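Local coordinates for protein SPCU (Pseudomonas aeruginosa, PDB 4AKX) that binds the type III secretion toxin ExoU, a phospholipase, as a dimeric chaperone and probably keeps it ready for secretion, at residues A19-Q24 with L31-L36; G39-V44 with W87-D92; I2-A7 with D95-L100; V44-V49 with G82-W87. All coordinates share one frame; numbering follows the deposited sequence.

Interaction 1 (A19-Q24 with L31-L36); sequences ATLRLQ and LVMERL
Four backbone hydrogen bonds join strand 20-24 to strand 31-35. Leu21 and Met33 form one antiparallel hydrogen-bonded pair. Its bond from Met33 N to Leu21 O, 2.8 Å, is almost straight and lies in the carbonyl plane. The return bond from Leu21 N meets Met33 O from above its carbonyl plane. Leu23 and Leu31 form the second such pair, and the 2.7 Å bond from Leu31 N to Leu23 O arrives nearly along the C=O axis. Between them sits the non-hydrogen-bonded pair Arg22 and Val32, where Arg22 CA approaches Leu31 O at 3.4 Å as a CA-H...O contact. The two strands make a beta hairpin at one side of the antiparallel sheet. Strand 20-25 is outermost within the chain, and Leu23 and Gln24 pair with a strand of ExoU that carries the sheet on. Apolar contacts divide between two faces. On one, the selenomethionine Met33 lies with Leu21, Leu23 and Leu31 and packs near Leu23; Leu31 also packs on Trp5. On the other, Thr20 CG2 meets Val32 CG1 at 3.6 Å. The extended, charged Arg22 runs alongside Val32, with NE 3.8 Å from Val32 CG2 and in a long, weak ion pair with Glu30.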
# COMPACT_ATOMS: atom_id res chain seq x y z
N ALA A 19 8.13 25.95 8.64
CA ALA A 19 8.07 24.53 8.26
C ALA A 19 7.23 24.21 7.00
O ALA A 19 7.74 23.60 6.02
CB ALA A 19 7.62 23.68 9.44
N THR A 20 5.94 24.60 7.06
CA THR A 20 4.94 24.05 6.15
C THR A 20 4.24 25.17 5.41
O THR A 20 3.61 25.99 6.03
CB THR A 20 3.87 23.29 6.95
OG1 THR A 20 4.49 22.23 7.69
CG2 THR A 20 2.83 22.70 6.04
N LEU A 21 4.33 25.19 4.09
CA LEU A 21 3.44 26.04 3.30
C LEU A 21 2.36 25.22 2.63
O LEU A 21 2.51 24.01 2.40
CB LEU A 21 4.20 26.85 2.25
CG LEU A 21 5.37 27.67 2.78
CD1 LEU A 21 6.11 28.36 1.64
CD2 LEU A 21 4.93 28.68 3.84
N ARG A 22 1.24 25.87 2.36
CA ARG A 22 0.10 25.18 1.84
C ARG A 22 -0.45 26.00 0.71
O ARG A 22 -0.77 27.17 0.88
CB ARG A 22 -0.95 25.06 2.91
CG ARG A 22 -0.74 23.93 3.88
CD ARG A 22 -2.05 23.53 4.52
NE ARG A 22 -1.99 22.18 5.05
CZ ARG A 22 -1.57 21.92 6.28
NH1 ARG A 22 -1.20 22.92 7.08
NH2 ARG A 22 -1.50 20.66 6.71
N LEU A 23 -0.56 25.38 -0.45
CA LEU A 23 -1.05 26.04 -1.63
C LEU A 23 -2.38 25.43 -1.93
O LEU A 23 -2.51 24.23 -1.94
CB LEU A 23 -0.13 25.72 -2.79
CG LEU A 23 0.86 26.79 -3.18
CD1 LEU A 23 1.55 27.30 -1.96
CD2 LEU A 23 1.88 26.19 -4.12
N GLN A 24 -3.38 26.27 -2.15
CA GLN A 24 -4.68 25.82 -2.62
C GLN A 24 -4.99 26.43 -3.99
O GLN A 24 -5.26 27.64 -4.08
CB GLN A 24 -5.76 26.25 -1.64
CG GLN A 24 -7.16 25.84 -2.05
CD GLN A 24 -7.29 24.34 -2.12
OE1 GLN A 24 -7.24 23.76 -3.20
NE2 GLN A 24 -7.42 23.70 -0.96
N LEU A 31 -2.05 21.60 -1.84
CA LEU A 31 -0.70 21.06 -1.86
C LEU A 31 0.12 21.50 -0.63
O LEU A 31 0.35 22.67 -0.42
CB LEU A 31 0.01 21.50 -3.14
CG LEU A 31 1.46 21.09 -3.41
CD1 LEU A 31 1.60 19.58 -3.38
CD2 LEU A 31 1.91 21.61 -4.75
N VAL A 32 0.51 20.54 0.19
CA VAL A 32 1.29 20.80 1.37
C VAL A 32 2.75 20.64 1.00
O VAL A 32 3.16 19.60 0.47
CB VAL A 32 1.00 19.75 2.46
CG1 VAL A 32 1.75 20.11 3.73
CG2 VAL A 32 -0.48 19.62 2.74
N MSE A 33 3.56 21.64 1.30
CA MSE A 33 4.98 21.50 1.07
C MSE A 33 5.71 21.80 2.31
O MSE A 33 5.78 22.96 2.72
CB MSE A 33 5.49 22.47 0.05
CG MSE A 33 4.40 23.16 -0.73
SE MSE A 33 5.32 24.68 -1.58
CE MSE A 33 4.50 26.13 -0.54
N GLU A 34 6.29 20.76 2.92
CA GLU A 34 7.25 20.94 4.01
C GLU A 34 8.58 21.37 3.44
O GLU A 34 8.75 21.42 2.24
CB GLU A 34 7.42 19.66 4.83
CG GLU A 34 7.87 19.95 6.26
CD GLU A 34 8.89 18.95 6.81
OE1 GLU A 34 8.79 17.74 6.48
OE2 GLU A 34 9.78 19.37 7.61
N ARG A 35 9.53 21.71 4.29
CA ARG A 35 10.86 22.00 3.82
C ARG A 35 11.90 21.13 4.52
O ARG A 35 11.78 20.83 5.71
CB ARG A 35 11.16 23.49 3.98
CG ARG A 35 12.63 23.88 3.85
CD ARG A 35 13.20 23.64 2.45
NE ARG A 35 14.49 24.34 2.28
CZ ARG A 35 15.16 24.43 1.13
NH1 ARG A 35 14.69 23.85 0.03
NH2 ARG A 35 16.30 25.09 1.08
N LEU A 36 12.91 20.72 3.76
CA LEU A 36 13.85 19.68 4.18
C LEU A 36 15.27 20.18 4.34
O LEU A 36 15.49 21.36 4.61
CB LEU A 36 13.83 18.50 3.20
CG LEU A 36 12.57 17.65 3.28
CD1 LEU A 36 12.66 16.46 2.34
CD2 LEU A 36 12.32 17.22 4.72

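Interaction 2 (G39-V44 with W87-D92); sequences GWLFVV and WAEARD
Strands 39-44 and 87-91 run antiparallel, with their axes 4.5 Å apart at closest approach. Trp40 and Ala90 form a hydrogen-bonded pair. Trp40 N gives to Ala90 O at 2.7 Å, and Ala90 N gives back to Trp40 O; both donors lie nearly along the C=O axis. Phe42 and Ala88 form the next such pair. Ala88 N reaches Phe42 O at 2.8 Å in the carbonyl plane, while the return bond from Phe42 N is weak.

Side chains alternate between the faces. Leu41, Val43, Trp87 and Glu89 share one. Leu41 CD2 comes obliquely to Trp87 CE3 at 3.6 Å, and Val43 CG2 touches Trp87 CB at 3.8 Å. On the other face, Ala90 CB lies over the Phe42 ring, 4.1 Å from Phe42 CZ. At the strand end, Asp92 OD1 lies at the edge of the Trp40 ring, near its plane, although Asp92 is poorly ordered.

Farther out, Trp87 NE1 bonds to Asn65 O of the second subunit, and the indole makes cation-pi contacts with Lys75 and with Arg5 of the ExoU chain. Leu100 and Leu103 of helix 97-118 pack on Ala90 and Ala88. Asp92 forms a salt bridge with Arg35.

The chemistry is thus divided by face. Apolar groups on the Phe42 side meet the helices, while the Trp87 side presents an aromatic surface and an N-H to other chains, consistent with a role in assembling the complex.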
# COMPACT_ATOMS: atom_id res chain seq x y z
N GLY A 39 15.88 20.61 -0.04
CA GLY A 39 14.76 20.33 -0.92
C GLY A 39 13.43 20.46 -0.21
O GLY A 39 13.38 20.53 1.01
N TRP A 40 12.36 20.53 -1.00
CA TRP A 40 11.01 20.59 -0.48
C TRP A 40 10.30 19.27 -0.70
O TRP A 40 10.63 18.53 -1.61
CB TRP A 40 10.25 21.69 -1.20
CG TRP A 40 10.71 23.07 -0.86
CD1 TRP A 40 11.80 23.77 -1.38
CD2 TRP A 40 10.07 24.01 0.05
NE1 TRP A 40 11.87 25.04 -0.85
CE2 TRP A 40 10.87 25.23 0.02
CE3 TRP A 40 8.94 23.95 0.86
CZ2 TRP A 40 10.54 26.33 0.79
CZ3 TRP A 40 8.62 25.06 1.63
CH2 TRP A 40 9.40 26.22 1.60
N LEU A 41 9.29 18.99 0.11
CA LEU A 41 8.54 17.77 0.01
C LEU A 41 7.10 18.14 -0.35
O LEU A 41 6.41 18.74 0.49
CB LEU A 41 8.53 17.11 1.38
CG LEU A 41 8.38 15.60 1.57
CD1 LEU A 41 8.07 15.28 3.02
CD2 LEU A 41 7.29 15.05 0.71
N PHE A 42 6.65 17.80 -1.57
CA PHE A 42 5.23 18.06 -1.92
C PHE A 42 4.43 16.84 -1.55
O PHE A 42 4.90 15.72 -1.74
CB PHE A 42 5.00 18.39 -3.41
CG PHE A 42 5.84 19.52 -3.93
CD1 PHE A 42 6.44 20.44 -3.08
CD2 PHE A 42 6.03 19.68 -5.31
CE1 PHE A 42 7.24 21.45 -3.57
CE2 PHE A 42 6.82 20.70 -5.79
CZ PHE A 42 7.43 21.57 -4.92
N VAL A 43 3.20 17.07 -1.09
CA VAL A 43 2.35 16.04 -0.53
C VAL A 43 0.89 16.38 -0.81
O VAL A 43 0.48 17.54 -0.73
CB VAL A 43 2.46 16.02 1.01
CG1 VAL A 43 1.43 15.08 1.61
CG2 VAL A 43 3.86 15.64 1.46
N VAL A 44 0.09 15.37 -1.09
CA VAL A 44 -1.33 15.56 -1.27
C VAL A 44 -2.08 14.53 -0.42
O VAL A 44 -1.65 13.38 -0.27
CB VAL A 44 -1.69 15.52 -2.77
CG1 VAL A 44 -3.16 15.23 -2.98
CG2 VAL A 44 -1.33 16.84 -3.39
N TRP A 87 3.01 11.66 -2.30
CA TRP A 87 4.05 12.66 -2.12
C TRP A 87 5.13 12.51 -3.10
O TRP A 87 5.26 11.46 -3.70
CB TRP A 87 4.64 12.60 -0.72
CG TRP A 87 5.37 11.32 -0.41
CD1 TRP A 87 4.81 10.12 0.03
CD2 TRP A 87 6.79 11.07 -0.45
NE1 TRP A 87 5.78 9.17 0.26
CE2 TRP A 87 6.98 9.67 -0.00
CE3 TRP A 87 7.89 11.81 -0.80
CZ2 TRP A 87 8.22 9.08 0.07
CZ3 TRP A 87 9.17 11.19 -0.72
CH2 TRP A 87 9.32 9.86 -0.30
N ALA A 88 5.89 13.59 -3.30
CA ALA A 88 7.12 13.55 -4.09
C ALA A 88 8.09 14.44 -3.41
O ALA A 88 7.71 15.18 -2.51
CB ALA A 88 6.88 14.06 -5.51
N GLU A 89 9.31 14.44 -3.89
CA GLU A 89 10.40 15.09 -3.22
C GLU A 89 11.12 15.93 -4.23
O GLU A 89 11.72 15.42 -5.17
CB GLU A 89 11.34 14.02 -2.65
CG GLU A 89 12.74 14.49 -2.31
CD GLU A 89 12.74 15.59 -1.27
OE1 GLU A 89 11.67 16.20 -1.06
OE2 GLU A 89 13.82 15.84 -0.66
N ALA A 90 11.03 17.24 -4.07
CA ALA A 90 11.74 18.17 -4.95
C ALA A 90 13.03 18.63 -4.31
O ALA A 90 13.02 19.22 -3.23
CB ALA A 90 10.87 19.36 -5.26
N ARG A 91 14.15 18.34 -4.97
CA ARG A 91 15.46 18.76 -4.47
C ARG A 91 15.84 20.12 -5.03
O ARG A 91 15.47 20.44 -6.16
CB ARG A 91 16.56 17.74 -4.81
CG ARG A 91 16.47 16.42 -3.97
CD ARG A 91 17.63 15.52 -4.35
NE ARG A 91 17.29 14.59 -5.45
CZ ARG A 91 18.19 14.01 -6.25
NH1 ARG A 91 19.50 14.29 -6.11
NH2 ARG A 91 17.77 13.18 -7.21
N ASP A 92 16.56 20.90 -4.24
CA ASP A 92 17.29 22.06 -4.77
C ASP A 92 18.44 21.56 -5.64
O ASP A 92 18.88 20.41 -5.50
CB ASP A 92 17.81 22.96 -3.63
CG ASP A 92 16.70 23.44 -2.69
OD1 ASP A 92 15.50 23.28 -3.02
OD2 ASP A 92 17.03 23.98 -1.61

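Interaction 3 (I2-A7 with D95-L100); sequences IDTWLA and DDVDAL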
# COMPACT_ATOMS: atom_id res chain seq x y z
N ILE A 2 12.65 27.20 -6.58
CA ILE A 2 11.29 27.09 -6.03
C ILE A 2 10.54 28.44 -6.09
O ILE A 2 9.35 28.51 -6.44
CB ILE A 2 11.31 26.56 -4.57
CG1 ILE A 2 9.90 26.34 -4.05
CG2 ILE A 2 12.09 27.48 -3.64
CD1 ILE A 2 9.25 25.10 -4.63
N ASP A 3 11.26 29.51 -5.76
CA ASP A 3 10.74 30.86 -5.77
C ASP A 3 10.31 31.31 -7.16
O ASP A 3 9.34 32.04 -7.32
CB ASP A 3 11.81 31.79 -5.20
CG ASP A 3 11.29 33.16 -4.87
OD1 ASP A 3 10.17 33.31 -4.31
OD2 ASP A 3 12.04 34.11 -5.15
N THR A 4 11.01 30.87 -8.18
CA THR A 4 10.53 31.11 -9.54
C THR A 4 9.42 30.15 -9.99
O THR A 4 8.70 30.45 -10.93
CB THR A 4 11.65 31.09 -10.58
OG1 THR A 4 11.05 31.05 -11.88
CG2 THR A 4 12.52 29.88 -10.40
N TRP A 5 9.30 29.00 -9.35
CA TRP A 5 8.14 28.15 -9.54
C TRP A 5 6.91 28.80 -8.97
O TRP A 5 5.88 28.91 -9.63
CB TRP A 5 8.36 26.81 -8.88
CG TRP A 5 7.19 25.88 -9.03
CD1 TRP A 5 6.74 25.25 -10.20
CD2 TRP A 5 6.28 25.42 -7.98
NE1 TRP A 5 5.64 24.48 -9.94
CE2 TRP A 5 5.32 24.53 -8.63
CE3 TRP A 5 6.18 25.65 -6.62
CZ2 TRP A 5 4.31 23.92 -7.92
CZ3 TRP A 5 5.15 25.04 -5.92
CH2 TRP A 5 4.23 24.20 -6.55
N LEU A 6 7.01 29.23 -7.72
CA LEU A 6 6.00 30.11 -7.14
C LEU A 6 5.67 31.32 -8.03
O LEU A 6 4.51 31.56 -8.36
CB LEU A 6 6.48 30.61 -5.78
CG LEU A 6 6.35 29.63 -4.62
CD1 LEU A 6 6.95 30.25 -3.37
CD2 LEU A 6 4.91 29.25 -4.35
N ALA A 7 6.71 32.06 -8.42
CA ALA A 7 6.55 33.35 -9.08
C ALA A 7 5.41 33.36 -10.12
O ALA A 7 4.72 34.36 -10.26
CB ALA A 7 7.85 33.78 -9.70
N ASP A 95 16.07 19.76 -9.48
CA ASP A 95 14.79 20.10 -10.10
C ASP A 95 14.69 21.57 -10.49
O ASP A 95 15.51 22.39 -10.08
CB ASP A 95 13.64 19.72 -9.17
CG ASP A 95 13.78 18.31 -8.59
OD1 ASP A 95 14.12 17.38 -9.36
OD2 ASP A 95 13.54 18.14 -7.37
N ASP A 96 13.68 21.90 -11.30
CA ASP A 96 13.41 23.28 -11.71
C ASP A 96 11.93 23.47 -12.12
O ASP A 96 11.14 22.53 -12.03
CB ASP A 96 14.37 23.71 -12.84
CG ASP A 96 13.84 23.36 -14.22
OD1 ASP A 96 14.10 22.23 -14.70
OD2 ASP A 96 13.17 24.23 -14.82
N VAL A 97 11.57 24.68 -12.57
CA VAL A 97 10.16 25.03 -12.82
C VAL A 97 9.38 23.95 -13.58
O VAL A 97 8.37 23.44 -13.07
CB VAL A 97 10.01 26.41 -13.51
CG1 VAL A 97 8.55 26.65 -13.92
CG2 VAL A 97 10.50 27.52 -12.60
N ASP A 98 9.83 23.61 -14.79
CA ASP A 98 9.13 22.59 -15.59
C ASP A 98 8.99 21.30 -14.78
O ASP A 98 7.90 20.74 -14.66
CB ASP A 98 9.87 22.34 -16.92
CG ASP A 98 10.06 23.64 -17.76
OD1 ASP A 98 9.78 24.76 -17.25
OD2 ASP A 98 10.51 23.53 -18.94
N ALA A 99 10.08 20.88 -14.16
CA ALA A 99 10.06 19.66 -13.37
C ALA A 99 9.09 19.71 -12.20
O ALA A 99 8.36 18.74 -11.98
CB ALA A 99 11.45 19.30 -12.91
N LEU A 100 9.10 20.80 -11.43
CA LEU A 100 8.11 20.97 -10.32
C LEU A 100 6.69 20.97 -10.84
O LEU A 100 5.82 20.33 -10.27
CB LEU A 100 8.36 22.23 -9.50
CG LEU A 100 9.74 22.36 -8.88
CD1 LEU A 100 9.93 23.72 -8.25
CD2 LEU A 100 9.95 21.26 -7.85
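Trp5 and Leu100 are central to this contact between helix 2-7 and the start of helix 97-118. Trp5 CG is anti to the backbone N, chi1 180°, and the CB bond points toward the other helix. Trp5 CB meets Leu100 CD1 at 3.5 Å. The same methyl lies 3.6 Å from Trp5 CG, so it spans the root of the indole. Next along the ring, Trp5 CD1 touches Leu100 CB at 3.5 Å. Leu100 CB sits over the face of the five-membered ring of Trp5, 3.6 Å from its centroid and 16° off the ring normal, a CH-pi contact. Trp5 NE1 also has Leu100 CB nearby, but its hydrogen bond goes to Asn101 OD1, one residue further along helix 97-118. That bond would fix the rotation of the ring. At the far end, the six-membered ring reaches Leu23 and Leu31.

Two smaller contacts lie beside the indole. Ile2 CD1 meets Leu100 CD1 at 3.9 Å, with the side chains crossing at about a right angle. Thr4 OG1 lies 3.6 Å from Val97 CG2, and that methyl also approaches Trp5 N. Asp96 is the N-cap of the longer helix; its OD2 accepts a weak bond from Asp98 N.

No hydrogen bond links the two segments themselves. Apolar packing joins them, and the Asn101 bond just beyond adds a polar tie. Both helices rest on the same face of the sheet. Ile2 packs on Trp40 and Phe42 of strand 39-48, Leu100 on Phe42 and on Ala90 of strand 83-91, and the Trp5 ring meets Phe42 and, edge-to-face, Trp9.

Interaction 4 (V44-V49 with G82-W87); sequences VELGLV and GRLVLW
Five backbone hydrogen bonds join 44-49 to 82-87, and a beta bulge interrupts their antiparallel register. Val44 and Leu86 satisfy each other: Val44 N gives to Leu86 O at 2.7 Å, and Leu86 N gives to Val44 O. Leu46 N then reaches Leu84 O at 2.8 Å, nearly along the C=O axis. The return does not go to Leu46. Leu84 N turns to Gly47 O, 2.9 Å away and above its carbonyl plane, because the register shifts by one residue here. Gly47 has backbone angles that call for glycine. Past the bulge, Val49 N closes on Gly82 O at 3.1 Å. Arg83 N gives to Asp79 OD1, and Val49 O accepts from Arg606 of the ExoU chain.

Glu45 OE2 takes a weak bond from Gly47 N and a weak, bent one from Arg83 NH1 at 3.2 Å, the latter part of a salt bridge. The carboxylate and guanidinium planes stand 65° apart. Leu48 CD2 lies over one face of that guanidinium, and Arg83 NH2 pairs with Glu609 of the ExoU chain. Leu46 CD1 meets Leu86 CD1 at 3.7 Å.

Helix 97-118 packs on Val44 and Leu46 through His111. Strand 75-78 flanks strand 83-91 on its other side, bonding Val85 to Ala77.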
# COMPACT_ATOMS: atom_id res chain seq x y z
N VAL A 44 0.09 15.37 -1.09
CA VAL A 44 -1.33 15.56 -1.27
C VAL A 44 -2.08 14.53 -0.42
O VAL A 44 -1.65 13.38 -0.27
CB VAL A 44 -1.69 15.52 -2.77
CG1 VAL A 44 -3.16 15.23 -2.98
CG2 VAL A 44 -1.33 16.84 -3.39
N GLU A 45 -3.15 14.97 0.19
CA GLU A 45 -3.82 14.20 1.20
C GLU A 45 -5.01 13.53 0.53
O GLU A 45 -5.68 14.14 -0.30
CB GLU A 45 -4.25 15.15 2.32
CG GLU A 45 -5.05 14.49 3.44
CD GLU A 45 -6.56 14.77 3.40
OE1 GLU A 45 -7.00 15.75 2.75
OE2 GLU A 45 -7.32 14.02 4.05
N LEU A 46 -5.28 12.29 0.88
CA LEU A 46 -6.41 11.58 0.34
C LEU A 46 -7.42 11.09 1.39
O LEU A 46 -8.29 10.31 1.07
CB LEU A 46 -5.93 10.41 -0.50
CG LEU A 46 -5.43 10.75 -1.92
CD1 LEU A 46 -4.66 9.60 -2.54
CD2 LEU A 46 -6.60 11.15 -2.82
N GLY A 47 -7.31 11.56 2.64
CA GLY A 47 -8.10 10.99 3.75
C GLY A 47 -7.52 9.77 4.48
O GLY A 47 -6.57 9.12 4.02
N LEU A 48 -8.09 9.46 5.63
CA LEU A 48 -7.69 8.28 6.41
C LEU A 48 -8.03 7.03 5.65
O LEU A 48 -9.11 6.92 5.06
CB LEU A 48 -8.41 8.26 7.78
CG LEU A 48 -8.07 9.39 8.75
CD1 LEU A 48 -8.80 9.26 10.07
CD2 LEU A 48 -6.57 9.48 8.99
N VAL A 49 -7.11 6.07 5.67
CA VAL A 49 -7.36 4.78 5.07
C VAL A 49 -8.67 4.20 5.59
O VAL A 49 -8.96 4.21 6.80
CB VAL A 49 -6.22 3.81 5.32
CG1 VAL A 49 -6.54 2.46 4.70
CG2 VAL A 49 -4.94 4.32 4.71
N GLY A 82 -2.24 7.41 9.89
CA GLY A 82 -3.02 6.52 9.06
C GLY A 82 -3.67 7.24 7.90
O GLY A 82 -4.62 6.74 7.31
N ARG A 83 -3.13 8.41 7.58
CA ARG A 83 -3.67 9.26 6.52
C ARG A 83 -2.96 8.95 5.25
O ARG A 83 -1.73 8.96 5.20
CB ARG A 83 -3.47 10.72 6.86
CG ARG A 83 -4.28 11.65 5.96
CD ARG A 83 -4.10 13.12 6.35
NE ARG A 83 -4.59 13.36 7.69
CZ ARG A 83 -5.87 13.36 7.99
NH1 ARG A 83 -6.76 13.13 7.04
NH2 ARG A 83 -6.26 13.58 9.24
N LEU A 84 -3.76 8.66 4.22
CA LEU A 84 -3.26 8.20 2.92
C LEU A 84 -2.79 9.37 2.06
O LEU A 84 -3.51 10.34 1.86
CB LEU A 84 -4.33 7.41 2.18
CG LEU A 84 -3.71 6.25 1.42
CD1 LEU A 84 -4.84 5.39 0.91
CD2 LEU A 84 -2.88 6.75 0.26
N VAL A 85 -1.56 9.28 1.59
CA VAL A 85 -0.83 10.44 1.14
C VAL A 85 -0.10 10.13 -0.16
O VAL A 85 0.40 9.01 -0.34
CB VAL A 85 0.19 10.88 2.20
CG1 VAL A 85 1.22 11.81 1.60
CG2 VAL A 85 -0.49 11.54 3.37
N LEU A 86 -0.10 11.08 -1.08
CA LEU A 86 0.72 10.96 -2.24
C LEU A 86 1.76 11.98 -2.01
O LEU A 86 1.45 13.06 -1.56
CB LEU A 86 -0.07 11.36 -3.45
CG LEU A 86 -1.04 10.32 -3.96
CD1 LEU A 86 -2.10 10.96 -4.86
CD2 LEU A 86 -0.29 9.26 -4.73
N TRP A 87 3.01 11.66 -2.30
CA TRP A 87 4.05 12.66 -2.12
C TRP A 87 5.13 12.51 -3.10
O TRP A 87 5.26 11.46 -3.70
CB TRP A 87 4.64 12.60 -0.72
CG TRP A 87 5.37 11.32 -0.41
CD1 TRP A 87 4.81 10.12 0.03
CD2 TRP A 87 6.79 11.07 -0.45
NE1 TRP A 87 5.78 9.17 0.26
CE2 TRP A 87 6.98 9.67 -0.00
CE3 TRP A 87 7.89 11.81 -0.80
CZ2 TRP A 87 8.22 9.08 0.07
CZ3 TRP A 87 9.17 11.19 -0.72
CH2 TRP A 87 9.32 9.86 -0.30

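Interactions 1, 2 and 4 lie in one antiparallel sheet, whose strands run in the order 20-25, 31-35, 39-48, 83-91, 75-78. Interaction 1 closes first along the chain. Interaction 4 is nested inside the loop of interaction 2, and interaction 3 encloses all the others. Interactions 2 and 4 share strands 39-48 and 83-91, with centres about 15 Å apart. The centres of interactions 1 and 2 are about 9 Å apart, joined by the Arg35-Asp92 salt bridge. Interaction 3 brings helix 2-7 to the start of helix 97-118 and touches interactions 1 and 2. ExoU meets the sheet at interactions 1, 2 and 4, so one sheet serves both fold and toxin binding, consistent with a chaperone.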